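Local structure of fimbrin (Schizosaccharomyces pombe, 1RT8) at residues G283-R288 with P492-A497; R431-P436 with R501-F506; R288-W293 with L381-V386; F443-L448 with I471-L476; L57-D60 with T65-E68. The protein binds actin filaments and cross-links them through two actin-binding regions built from calponin-homology domains, serving cell polarity, cytokinesis, mating and spore formation. One frame throughout, in Å; residues are numbered along the deposited sequence.

Contact 1: G283-R288 with P492-A497; sequences GEREAR and PEDIVA
Arg285 grips the carboxylate of Asp494 side-on, with two parallel bonds. Its NE donates to Asp494 OD1 at 2.9 Å, and its NH2 donates to Asp494 OD2 at 2.8 Å. Both bonds are nearly straight, at 169° and 172°. Each oxygen uses its syn lone pair, and the guanidinium and carboxylate planes are only 6° apart. This is a bidentate salt bridge in one common plane. The arginine chain bends at chi2 and chi3, which brings NE as well as NH2 round to face the acid. Glu493 adds a second negative charge from well out of the guanidinium plane. Its OE2 lies 3.6 Å from Arg285 CD, and no N-H of the arginine points at it.

Further out, Arg499 pairs with both Asp494 and Glu493. Two arginines thus lie near the two acids, which probably favours their charged form. The backbone N of Leu491 donates to Asp494 OD2 and helps fix the carboxylate. Leu502 packs against the aliphatic part of Arg285 and against Asp494. The bridge joins helix 282-296 of the third calponin-homology domain to the short helix 492-496 of the fourth. It is an interdomain salt bridge within the second actin-binding region.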
# COMPACT_ATOMS: atom_id res chain seq x y z
N GLY A 283 -8.13 -17.56 3.76
CA GLY A 283 -8.70 -17.13 2.50
C GLY A 283 -8.65 -15.62 2.33
O GLY A 283 -8.33 -15.12 1.25
N GLU A 284 -8.96 -14.89 3.40
CA GLU A 284 -8.93 -13.43 3.34
C GLU A 284 -7.51 -12.91 3.13
O GLU A 284 -7.30 -11.97 2.37
CB GLU A 284 -9.50 -12.81 4.63
CG GLU A 284 -11.01 -12.89 4.78
CD GLU A 284 -11.76 -12.35 3.57
OE1 GLU A 284 -11.43 -11.24 3.10
OE2 GLU A 284 -12.69 -13.02 3.09
N ARG A 285 -6.54 -13.53 3.80
CA ARG A 285 -5.15 -13.11 3.66
C ARG A 285 -4.64 -13.31 2.24
O ARG A 285 -4.01 -12.42 1.67
CB ARG A 285 -4.26 -13.86 4.66
CG ARG A 285 -4.39 -13.35 6.09
CD ARG A 285 -4.07 -11.88 6.17
NE ARG A 285 -2.73 -11.60 5.65
CZ ARG A 285 -2.40 -10.48 5.01
NH1 ARG A 285 -3.31 -9.53 4.83
NH2 ARG A 285 -1.17 -10.31 4.54
N GLU A 286 -4.93 -14.47 1.66
CA GLU A 286 -4.50 -14.74 0.29
C GLU A 286 -5.10 -13.69 -0.62
O GLU A 286 -4.42 -13.14 -1.48
CB GLU A 286 -4.94 -16.14 -0.17
CG GLU A 286 -4.33 -17.30 0.63
CD GLU A 286 -4.65 -18.66 0.03
OE1 GLU A 286 -5.74 -18.82 -0.55
OE2 GLU A 286 -3.82 -19.58 0.15
N ALA A 287 -6.38 -13.39 -0.41
CA ALA A 287 -7.08 -12.40 -1.21
C ALA A 287 -6.38 -11.04 -1.15
O ALA A 287 -6.20 -10.38 -2.18
CB ALA A 287 -8.55 -12.26 -0.74
N ARG A 288 -5.97 -10.63 0.05
CA ARG A 288 -5.29 -9.35 0.22
C ARG A 288 -3.89 -9.37 -0.40
O ARG A 288 -3.45 -8.36 -0.94
CB ARG A 288 -5.20 -8.98 1.70
CG ARG A 288 -6.47 -8.31 2.23
CD ARG A 288 -6.48 -8.23 3.75
NE ARG A 288 -7.71 -7.63 4.28
CZ ARG A 288 -8.03 -6.34 4.19
NH1 ARG A 288 -7.20 -5.49 3.59
NH2 ARG A 288 -9.17 -5.89 4.70
N PRO A 492 4.03 -10.44 8.31
CA PRO A 492 4.63 -11.39 9.25
C PRO A 492 3.68 -12.52 9.65
O PRO A 492 4.06 -13.69 9.72
CB PRO A 492 5.01 -10.50 10.43
CG PRO A 492 5.37 -9.20 9.76
CD PRO A 492 4.26 -9.05 8.75
N GLU A 493 2.43 -12.15 9.90
CA GLU A 493 1.43 -13.11 10.33
C GLU A 493 1.21 -14.26 9.36
O GLU A 493 0.80 -15.35 9.75
CB GLU A 493 0.10 -12.39 10.60
CG GLU A 493 -0.61 -11.94 9.35
CD GLU A 493 -1.99 -11.40 9.64
OE1 GLU A 493 -2.11 -10.18 9.91
OE2 GLU A 493 -2.95 -12.19 9.63
N ASP A 494 1.49 -14.04 8.08
CA ASP A 494 1.31 -15.11 7.11
C ASP A 494 2.33 -16.23 7.31
O ASP A 494 2.05 -17.41 7.07
CB ASP A 494 1.37 -14.55 5.69
CG ASP A 494 0.27 -13.54 5.43
OD1 ASP A 494 -0.89 -13.83 5.79
OD2 ASP A 494 0.55 -12.47 4.85
N ILE A 495 3.53 -15.86 7.77
CA ILE A 495 4.57 -16.84 8.05
C ILE A 495 4.28 -17.52 9.40
O ILE A 495 4.33 -18.74 9.52
CB ILE A 495 5.96 -16.16 8.09
CG1 ILE A 495 6.39 -15.78 6.66
CG2 ILE A 495 6.99 -17.08 8.74
CD1 ILE A 495 7.65 -14.94 6.62
N VAL A 496 3.97 -16.72 10.42
CA VAL A 496 3.68 -17.26 11.76
C VAL A 496 2.52 -18.27 11.72
O VAL A 496 2.56 -19.30 12.41
CB VAL A 496 3.35 -16.12 12.76
CG1 VAL A 496 2.89 -16.70 14.11
CG2 VAL A 496 4.57 -15.25 12.96
N ALA A 497 1.51 -17.99 10.89
CA ALA A 497 0.36 -18.88 10.74
C ALA A 497 0.64 -19.99 9.71
O ALA A 497 -0.20 -20.86 9.48
CB ALA A 497 -0.86 -18.06 10.32

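Contact 2: R431-P436 with R501-F506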
# COMPACT_ATOMS: atom_id res chain seq x y z
N ARG A 431 10.00 -29.77 6.39
CA ARG A 431 9.52 -30.89 5.60
C ARG A 431 8.90 -30.36 4.31
O ARG A 431 9.10 -30.92 3.23
CB ARG A 431 8.47 -31.66 6.41
CG ARG A 431 7.91 -32.87 5.70
CD ARG A 431 7.03 -33.68 6.63
NE ARG A 431 6.59 -34.93 6.00
CZ ARG A 431 7.42 -35.86 5.54
NH1 ARG A 431 8.73 -35.70 5.64
NH2 ARG A 431 6.93 -36.96 4.98
N SER A 432 8.16 -29.26 4.44
CA SER A 432 7.50 -28.62 3.32
C SER A 432 7.03 -27.24 3.76
O SER A 432 7.13 -26.90 4.93
CB SER A 432 6.28 -29.44 2.91
OG SER A 432 5.27 -29.31 3.89
N PHE A 433 6.49 -26.46 2.83
CA PHE A 433 6.03 -25.12 3.17
C PHE A 433 4.76 -25.16 4.02
O PHE A 433 4.14 -24.12 4.26
CB PHE A 433 5.81 -24.31 1.89
CG PHE A 433 7.08 -23.97 1.16
CD1 PHE A 433 7.11 -23.93 -0.23
CD2 PHE A 433 8.25 -23.70 1.87
CE1 PHE A 433 8.29 -23.62 -0.91
CE2 PHE A 433 9.43 -23.38 1.19
CZ PHE A 433 9.45 -23.35 -0.20
N ARG A 434 4.38 -26.35 4.47
CA ARG A 434 3.20 -26.52 5.32
C ARG A 434 3.64 -26.96 6.71
O ARG A 434 2.82 -27.17 7.60
CB ARG A 434 2.26 -27.59 4.74
CG ARG A 434 1.62 -27.21 3.42
CD ARG A 434 0.84 -28.37 2.82
NE ARG A 434 1.50 -28.92 1.64
CZ ARG A 434 2.58 -29.70 1.68
NH1 ARG A 434 3.12 -30.03 2.84
NH2 ARG A 434 3.14 -30.12 0.55
N ASP A 435 4.95 -27.10 6.89
CA ASP A 435 5.52 -27.55 8.16
C ASP A 435 5.28 -26.56 9.31
O ASP A 435 5.70 -25.41 9.25
CB ASP A 435 7.03 -27.79 7.99
CG ASP A 435 7.65 -28.49 9.19
OD1 ASP A 435 7.29 -28.15 10.33
OD2 ASP A 435 8.52 -29.36 8.97
N PRO A 436 4.61 -27.02 10.38
CA PRO A 436 4.28 -26.22 11.57
C PRO A 436 5.47 -25.47 12.18
O PRO A 436 5.31 -24.37 12.70
CB PRO A 436 3.70 -27.25 12.53
CG PRO A 436 3.05 -28.24 11.60
CD PRO A 436 4.10 -28.40 10.53
N ARG A 501 0.73 -21.24 0.67
CA ARG A 501 0.93 -20.49 -0.57
C ARG A 501 1.67 -19.18 -0.33
O ARG A 501 2.46 -18.73 -1.17
CB ARG A 501 -0.40 -20.18 -1.24
CG ARG A 501 -1.17 -21.39 -1.68
CD ARG A 501 -2.50 -20.96 -2.23
NE ARG A 501 -3.20 -22.07 -2.85
CZ ARG A 501 -4.47 -22.03 -3.22
NH1 ARG A 501 -5.18 -20.92 -3.03
NH2 ARG A 501 -5.03 -23.08 -3.80
N LEU A 502 1.42 -18.57 0.82
CA LEU A 502 2.06 -17.30 1.12
C LEU A 502 3.50 -17.54 1.51
O LEU A 502 4.37 -16.71 1.23
CB LEU A 502 1.27 -16.55 2.20
CG LEU A 502 -0.21 -16.37 1.84
CD1 LEU A 502 -0.91 -15.46 2.86
CD2 LEU A 502 -0.34 -15.77 0.45
N VAL A 503 3.78 -18.67 2.15
CA VAL A 503 5.15 -18.97 2.52
C VAL A 503 5.94 -19.22 1.23
O VAL A 503 7.07 -18.76 1.08
CB VAL A 503 5.26 -20.24 3.41
CG1 VAL A 503 6.73 -20.70 3.49
CG2 VAL A 503 4.73 -19.95 4.82
N LEU A 504 5.33 -19.93 0.28
CA LEU A 504 6.02 -20.22 -0.97
C LEU A 504 6.30 -18.94 -1.75
O LEU A 504 7.38 -18.79 -2.34
CB LEU A 504 5.21 -21.22 -1.81
CG LEU A 504 5.90 -21.80 -3.07
CD1 LEU A 504 5.28 -23.15 -3.47
CD2 LEU A 504 5.81 -20.80 -4.19
N HIS A 505 5.36 -18.00 -1.74
CA HIS A 505 5.55 -16.71 -2.42
C HIS A 505 6.78 -15.99 -1.85
O HIS A 505 7.59 -15.44 -2.58
CB HIS A 505 4.30 -15.82 -2.23
CG HIS A 505 4.52 -14.37 -2.56
ND1 HIS A 505 4.67 -13.40 -1.58
CD2 HIS A 505 4.59 -13.72 -3.74
CE1 HIS A 505 4.82 -12.22 -2.16
NE2 HIS A 505 4.78 -12.39 -3.47
N PHE A 506 6.91 -16.02 -0.53
CA PHE A 506 8.03 -15.39 0.15
C PHE A 506 9.36 -16.03 -0.28
O PHE A 506 10.30 -15.34 -0.66
CB PHE A 506 7.84 -15.53 1.67
CG PHE A 506 9.00 -15.01 2.48
CD1 PHE A 506 9.16 -13.65 2.68
CD2 PHE A 506 9.92 -15.89 3.04
CE1 PHE A 506 10.22 -13.16 3.44
CE2 PHE A 506 10.99 -15.41 3.80
CZ PHE A 506 11.14 -14.04 4.00
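Phe433 lies against one side of helix 500-511 and touches both Val503 and Leu504. Its CB starts the contact, 4.1 Å from Val503 CG1. With CG beside the backbone N (chi1 -69°), the ring is carried toward Val503 and Leu504. The CG atom is 4.0 Å from the same valine methyl. The ring then divides its contacts. CD2 meets Val503 CG1 at 3.7 Å. CD1, the other ortho carbon, meets Leu504 CB at 3.7 Å. Further out, CE1 lies 3.7 Å from Leu504 CG, with the CD1 methyl of that leucine close by. The leucine side chain crosses the phenylalanine at about a right angle.

Met413, Val414 and Ile507 also touch Phe433, so the ring joins two helices, 410-421 and 500-511. With an alanine here the ring is lost, and a gap is likely to open beside Val503 and Leu504. The backbone carbonyl Phe433 O is buried without a polar partner in the model. The loop itself is shaped by a type I beta turn from Ser432 to Asp435, closed by Asp435 N to Ser432 O at 2.9 Å. An aromatic from a type I turn between two helices packs into the helical core of the fourth calponin-homology domain.

Contact 3: R288-W293 with L381-V386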
# COMPACT_ATOMS: atom_id res chain seq x y z
N ARG A 288 -5.97 -10.63 0.05
CA ARG A 288 -5.29 -9.35 0.22
C ARG A 288 -3.89 -9.37 -0.40
O ARG A 288 -3.45 -8.36 -0.94
CB ARG A 288 -5.20 -8.98 1.70
CG ARG A 288 -6.47 -8.31 2.23
CD ARG A 288 -6.48 -8.23 3.75
NE ARG A 288 -7.71 -7.63 4.28
CZ ARG A 288 -8.03 -6.34 4.19
NH1 ARG A 288 -7.20 -5.49 3.59
NH2 ARG A 288 -9.17 -5.89 4.70
N VAL A 289 -3.20 -10.50 -0.31
CA VAL A 289 -1.86 -10.64 -0.89
C VAL A 289 -1.96 -10.64 -2.41
O VAL A 289 -1.16 -9.98 -3.09
CB VAL A 289 -1.18 -11.96 -0.43
CG1 VAL A 289 0.10 -12.19 -1.22
CG2 VAL A 289 -0.87 -11.89 1.07
N PHE A 290 -2.92 -11.39 -2.95
CA PHE A 290 -3.12 -11.47 -4.39
C PHE A 290 -3.55 -10.11 -4.93
O PHE A 290 -3.18 -9.73 -6.05
CB PHE A 290 -4.18 -12.53 -4.75
CG PHE A 290 -3.76 -13.95 -4.44
CD1 PHE A 290 -4.68 -14.99 -4.56
CD2 PHE A 290 -2.47 -14.24 -4.04
CE1 PHE A 290 -4.31 -16.30 -4.29
CE2 PHE A 290 -2.08 -15.56 -3.77
CZ PHE A 290 -3.01 -16.59 -3.90
N THR A 291 -4.34 -9.38 -4.15
CA THR A 291 -4.81 -8.05 -4.54
C THR A 291 -3.61 -7.13 -4.70
O THR A 291 -3.52 -6.40 -5.68
CB THR A 291 -5.77 -7.44 -3.49
OG1 THR A 291 -7.02 -8.12 -3.53
CG2 THR A 291 -5.99 -5.95 -3.77
N LEU A 292 -2.70 -7.17 -3.74
CA LEU A 292 -1.51 -6.33 -3.81
C LEU A 292 -0.70 -6.74 -5.03
O LEU A 292 -0.24 -5.89 -5.79
CB LEU A 292 -0.66 -6.50 -2.54
CG LEU A 292 -1.20 -5.91 -1.23
CD1 LEU A 292 -0.44 -6.50 -0.05
CD2 LEU A 292 -1.06 -4.39 -1.25
N TRP A 293 -0.54 -8.04 -5.23
CA TRP A 293 0.23 -8.52 -6.37
C TRP A 293 -0.36 -8.07 -7.71
O TRP A 293 0.32 -7.42 -8.51
CB TRP A 293 0.34 -10.05 -6.34
CG TRP A 293 1.07 -10.59 -7.52
CD1 TRP A 293 2.38 -10.37 -7.84
CD2 TRP A 293 0.54 -11.41 -8.57
NE1 TRP A 293 2.69 -11.00 -9.03
CE2 TRP A 293 1.58 -11.64 -9.50
CE3 TRP A 293 -0.73 -11.96 -8.82
CZ2 TRP A 293 1.40 -12.40 -10.65
CZ3 TRP A 293 -0.91 -12.72 -9.97
CH2 TRP A 293 0.15 -12.94 -10.88
N LEU A 381 -12.34 -21.09 -6.01
CA LEU A 381 -11.86 -21.21 -7.38
C LEU A 381 -11.24 -19.91 -7.92
O LEU A 381 -10.37 -19.96 -8.79
CB LEU A 381 -12.99 -21.72 -8.29
CG LEU A 381 -13.58 -23.05 -7.80
CD1 LEU A 381 -14.66 -23.53 -8.77
CD2 LEU A 381 -12.49 -24.10 -7.66
N THR A 382 -11.66 -18.76 -7.40
CA THR A 382 -11.08 -17.49 -7.86
C THR A 382 -9.66 -17.40 -7.28
O THR A 382 -8.73 -16.99 -7.98
CB THR A 382 -11.90 -16.27 -7.40
OG1 THR A 382 -13.20 -16.31 -8.00
CG2 THR A 382 -11.21 -14.97 -7.84
N LEU A 383 -9.50 -17.81 -6.03
CA LEU A 383 -8.18 -17.80 -5.39
C LEU A 383 -7.27 -18.82 -6.07
O LEU A 383 -6.09 -18.57 -6.26
CB LEU A 383 -8.30 -18.15 -3.91
CG LEU A 383 -8.87 -17.12 -2.94
CD1 LEU A 383 -9.20 -17.83 -1.63
CD2 LEU A 383 -7.85 -16.00 -2.70
N ALA A 384 -7.83 -19.97 -6.43
CA ALA A 384 -7.06 -21.02 -7.08
C ALA A 384 -6.52 -20.56 -8.44
O ALA A 384 -5.36 -20.83 -8.78
CB ALA A 384 -7.91 -22.28 -7.24
N LEU A 385 -7.34 -19.87 -9.21
CA LEU A 385 -6.90 -19.40 -10.53
C LEU A 385 -5.82 -18.32 -10.39
O LEU A 385 -4.81 -18.38 -11.08
CB LEU A 385 -8.08 -18.85 -11.34
CG LEU A 385 -7.74 -18.10 -12.63
CD1 LEU A 385 -6.96 -19.01 -13.57
CD2 LEU A 385 -9.04 -17.63 -13.30
N VAL A 386 -6.03 -17.35 -9.52
CA VAL A 386 -5.00 -16.32 -9.37
C VAL A 386 -3.72 -16.96 -8.85
O VAL A 386 -2.63 -16.62 -9.31
CB VAL A 386 -5.45 -15.18 -8.43
CG1 VAL A 386 -4.31 -14.19 -8.22
CG2 VAL A 386 -6.65 -14.45 -9.03
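Phe290 packs between helices 282-296 and 379-397, and its side chain makes most of the contact. The CG1 methyl of Val386 lies beside its root, 3.8 Å from both Phe290 CB and Phe290 CD1. The two side chains slide past each other in opposite directions. Val386 CG1 is turned to this place by its first torsion, anti to the backbone N (chi1 175°). Leu383 comes in crosswise, its CD2 methyl 3.8 Å from Phe290 CD1. Phe290 CE1 also sits 3.5 Å from the backbone oxygen Leu383 O. This is the tight part.

The contact is looser at Trp293. Its CZ3 approaches Val386 CG1 at 4.1 Å, and the methyl lies at the edge of the indole, near its plane. Thr291 and Ala384 point away from the contact and are partly exposed. A serine in place of Phe290 would probably leave a hole between the two helices, with Val386 and Leu383 lacking the ring they pack on.

The axes of the two short segments pass 11.0 Å apart at an angle of 45°, so side chains span most of the distance. Phe306 of helix 306-309 touches both Phe290 and Leu383. Further along helix 379-397, Trp387 and Met390 add to the cover of the ring. Helix 314-323 reaches Val386 through Leu316 and Trp293 through Ile323, also packing here, within the third calponin-homology domain.

Contact 4: F443-L448 with I471-L476; sequences FVLDVL and IQNARL
Leu445 points its two methyl groups at helix 467-483. Both methyls meet Asn473, and CD2 also reaches Leu476. Leu445 CD1 rests against the root of Asn473, 3.6 Å from Asn473 CB. Leu445 CD2 lies 3.7 Å from the backbone oxygen Asn473 O and 4.0 Å from Leu476 CD2. The leucine crosses both partners at about a right angle, so it meets them crosswise, not alongside.

The torsions of the two leucines differ. In Leu445, CG stands anti to the carbonyl carbon (chi1 -71°). In Leu476, it stands anti to the backbone N (chi1 174°), and this carries its CD2 to the methyl of Leu445. Val461 and Ala477 also touch Leu445.

Leu445 CD1 also touches the amide of Asn473, whose hydrogen bonds nonetheless go to Thr440 and Thr462. Its ND2 donates to the backbone oxygen of Thr440, and its OD1 accepts from the backbone N of Thr462. The polar end of the residue thus ties down two residues beyond the contact. The chemistry implies a division of labour: the two helices of the fourth calponin-homology domain meet by van der Waals packing, and the buried amide has its polar needs met by backbone groups.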
# COMPACT_ATOMS: atom_id res chain seq x y z
N PHE A 443 13.19 -20.31 10.80
CA PHE A 443 13.58 -20.89 9.52
C PHE A 443 13.79 -19.82 8.44
O PHE A 443 14.81 -19.84 7.74
CB PHE A 443 12.51 -21.87 9.03
CG PHE A 443 12.84 -22.49 7.71
CD1 PHE A 443 13.89 -23.40 7.59
CD2 PHE A 443 12.13 -22.14 6.57
CE1 PHE A 443 14.22 -23.95 6.36
CE2 PHE A 443 12.45 -22.68 5.33
CZ PHE A 443 13.50 -23.59 5.22
N VAL A 444 12.85 -18.88 8.30
CA VAL A 444 13.01 -17.84 7.28
C VAL A 444 14.23 -16.96 7.53
O VAL A 444 14.89 -16.53 6.59
CB VAL A 444 11.73 -16.97 7.12
CG1 VAL A 444 10.58 -17.85 6.59
CG2 VAL A 444 11.34 -16.29 8.44
N LEU A 445 14.55 -16.71 8.80
CA LEU A 445 15.73 -15.92 9.12
C LEU A 445 16.99 -16.74 8.76
O LEU A 445 17.99 -16.18 8.30
CB LEU A 445 15.71 -15.52 10.60
CG LEU A 445 14.65 -14.48 10.96
CD1 LEU A 445 14.52 -14.34 12.46
CD2 LEU A 445 15.03 -13.13 10.34
N ASP A 446 16.94 -18.06 8.94
CA ASP A 446 18.07 -18.92 8.58
C ASP A 446 18.29 -18.94 7.07
O ASP A 446 19.43 -18.98 6.59
CB ASP A 446 17.85 -20.37 9.05
CG ASP A 446 18.06 -20.55 10.53
OD1 ASP A 446 18.66 -19.66 11.16
OD2 ASP A 446 17.64 -21.59 11.06
N VAL A 447 17.19 -18.94 6.31
CA VAL A 447 17.29 -18.93 4.85
C VAL A 447 18.02 -17.65 4.44
O VAL A 447 18.95 -17.68 3.63
CB VAL A 447 15.90 -18.92 4.19
CG1 VAL A 447 16.04 -18.79 2.69
CG2 VAL A 447 15.15 -20.20 4.54
N LEU A 448 17.60 -16.53 5.02
CA LEU A 448 18.19 -15.23 4.72
C LEU A 448 19.66 -15.21 5.13
O LEU A 448 20.50 -14.56 4.49
CB LEU A 448 17.41 -14.12 5.43
CG LEU A 448 16.01 -13.84 4.87
CD1 LEU A 448 15.12 -13.15 5.88
CD2 LEU A 448 16.15 -13.00 3.63
N ILE A 471 6.24 -13.25 15.44
CA ILE A 471 5.93 -12.13 14.55
C ILE A 471 7.13 -11.19 14.41
O ILE A 471 7.36 -10.64 13.33
CB ILE A 471 4.70 -11.33 15.04
CG1 ILE A 471 3.41 -12.05 14.64
CG2 ILE A 471 4.67 -9.94 14.40
CD1 ILE A 471 3.30 -13.45 15.16
N GLN A 472 7.88 -10.99 15.49
CA GLN A 472 9.06 -10.13 15.43
C GLN A 472 10.12 -10.76 14.52
O GLN A 472 10.80 -10.06 13.77
CB GLN A 472 9.63 -9.92 16.83
CG GLN A 472 8.65 -9.27 17.78
CD GLN A 472 9.17 -9.15 19.20
OE1 GLN A 472 8.46 -8.71 20.10
NE2 GLN A 472 10.42 -9.56 19.41
N ASN A 473 10.26 -12.08 14.60
CA ASN A 473 11.23 -12.77 13.75
C ASN A 473 10.80 -12.62 12.28
O ASN A 473 11.61 -12.33 11.41
CB ASN A 473 11.29 -14.27 14.09
CG ASN A 473 12.18 -14.57 15.29
OD1 ASN A 473 13.00 -13.74 15.69
ND2 ASN A 473 12.05 -15.77 15.84
N ALA A 474 9.50 -12.81 12.03
CA ALA A 474 8.96 -12.70 10.68
C ALA A 474 9.07 -11.29 10.12
O ALA A 474 9.40 -11.11 8.95
CB ALA A 474 7.50 -13.17 10.67
N ARG A 475 8.80 -10.29 10.97
CA ARG A 475 8.88 -8.89 10.56
C ARG A 475 10.31 -8.51 10.22
O ARG A 475 10.57 -7.73 9.30
CB ARG A 475 8.36 -8.00 11.70
CG ARG A 475 8.31 -6.52 11.37
CD ARG A 475 7.62 -5.74 12.48
NE ARG A 475 6.21 -6.13 12.61
CZ ARG A 475 5.59 -6.31 13.76
NH1 ARG A 475 6.23 -6.14 14.91
NH2 ARG A 475 4.30 -6.65 13.78
N LEU A 476 11.25 -9.07 10.98
CA LEU A 476 12.67 -8.82 10.76
C LEU A 476 13.07 -9.48 9.44
O LEU A 476 13.79 -8.89 8.64
CB LEU A 476 13.50 -9.41 11.90
CG LEU A 476 15.02 -9.34 11.72
CD1 LEU A 476 15.47 -7.89 11.70
CD2 LEU A 476 15.72 -10.11 12.85

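Contact 5: L57-D60 with T65-E68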
# COMPACT_ATOMS: atom_id res chain seq x y z
N LEU A 57 8.82 7.75 7.88
CA LEU A 57 7.52 8.18 7.41
C LEU A 57 6.63 6.96 7.13
O LEU A 57 5.44 6.94 7.44
CB LEU A 57 7.68 9.02 6.14
CG LEU A 57 6.40 9.63 5.57
CD1 LEU A 57 5.80 10.60 6.59
CD2 LEU A 57 6.73 10.36 4.27
N ILE A 58 7.24 5.92 6.55
CA ILE A 58 6.52 4.70 6.26
C ILE A 58 5.94 4.04 7.51
O ILE A 58 4.80 3.55 7.49
CB ILE A 58 7.44 3.69 5.56
CG1 ILE A 58 7.71 4.18 4.13
CG2 ILE A 58 6.83 2.28 5.61
CD1 ILE A 58 8.63 3.29 3.34
N ASN A 59 6.71 4.00 8.60
CA ASN A 59 6.21 3.39 9.82
C ASN A 59 5.18 4.26 10.54
O ASN A 59 4.43 3.76 11.38
CB ASN A 59 7.35 3.04 10.78
CG ASN A 59 7.93 1.67 10.50
OD1 ASN A 59 7.23 0.77 10.05
ND2 ASN A 59 9.22 1.50 10.79
N ASP A 60 5.17 5.56 10.24
CA ASP A 60 4.17 6.45 10.84
C ASP A 60 2.86 6.21 10.09
O ASP A 60 1.79 6.14 10.69
CB ASP A 60 4.59 7.92 10.69
CG ASP A 60 3.52 8.89 11.19
OD1 ASP A 60 2.94 9.62 10.35
OD2 ASP A 60 3.25 8.91 12.41
N THR A 65 5.74 -1.59 9.53
CA THR A 65 6.02 -2.05 8.17
C THR A 65 7.51 -2.38 8.08
O THR A 65 7.90 -3.38 7.47
CB THR A 65 5.69 -0.96 7.14
OG1 THR A 65 4.29 -0.66 7.21
CG2 THR A 65 6.03 -1.44 5.74
N ILE A 66 8.33 -1.56 8.71
CA ILE A 66 9.77 -1.77 8.69
C ILE A 66 10.36 -2.00 10.07
O ILE A 66 10.07 -1.25 11.01
CB ILE A 66 10.47 -0.55 8.06
CG1 ILE A 66 9.96 -0.32 6.64
CG2 ILE A 66 11.98 -0.75 8.07
CD1 ILE A 66 10.42 1.00 6.04
N ASP A 67 11.17 -3.06 10.21
CA ASP A 67 11.86 -3.37 11.47
C ASP A 67 13.08 -2.49 11.30
O ASP A 67 14.00 -2.85 10.57
CB ASP A 67 12.29 -4.83 11.53
CG ASP A 67 13.02 -5.19 12.83
OD1 ASP A 67 13.78 -4.33 13.35
OD2 ASP A 67 12.85 -6.33 13.32
N GLU A 68 13.08 -1.34 11.96
CA GLU A 68 14.18 -0.39 11.82
C GLU A 68 15.57 -0.91 12.16
O GLU A 68 16.57 -0.28 11.81
CB GLU A 68 13.86 0.87 12.60
CG GLU A 68 12.46 1.40 12.31
CD GLU A 68 12.24 2.81 12.80
OE1 GLU A 68 12.99 3.25 13.70
OE2 GLU A 68 11.32 3.49 12.30
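Asn59 has its first torsion at -87° and its second at -31°, which swings the amide off helix 52-61 and over to the backbone of Thr65 and Ile66. There the amide acts as both acceptor and donor. Asn59 OD1 takes a nearly straight bond from Ile66 N, 2.9 Å long at 176°. It also takes a bent, weak one from Thr65 N at 2.8 Å. On the other end, Asn59 ND2 gives a bond to Ile66 O at 2.9 Å. A longer one runs to Glu68 OE2 at 3.3 Å, close to the amide plane, and meets the carboxylate on its anti side. The other oxygen of Glu68 is in a salt bridge with Lys56, which helps place the acid.

Beside this polar group, Ile58 makes the apolar part. Its CG2 lies 3.8 Å from Thr65 CB and 3.8 Å from Ile66 CD1, and the Ile58 side chain crosses both at about a right angle. Thr65 OG1 bonds to the backbone oxygen of Val62. Ile127 and Met99 extend the apolar side into the first calponin-homology domain. One amide thus pairs with both the N-H and the C=O of Ile66, which fixes the rotation of the amide and holds the returning loop against the helix it has just left.

In the fold
Contact 5 comes first along the chain and closes a short loop after helix 52-61 in the first calponin-homology domain. Contact 1 opens next, at helix 282-296, and closes only at 492-497. Contact 3 lies within that span and joins two helices of the third domain. Contact 4 also lies within it, as well as within the span of contact 2, whose segments alternate with those of contact 1. Contacts 2 and 4 both lie within the fourth domain, and contact 1 joins it to the third. Contacts 4 and 5 touch through Leu476 and Asp67, so the first and fourth domains meet there. Contacts 3 and 5 lie on opposite sides of the chain's centre.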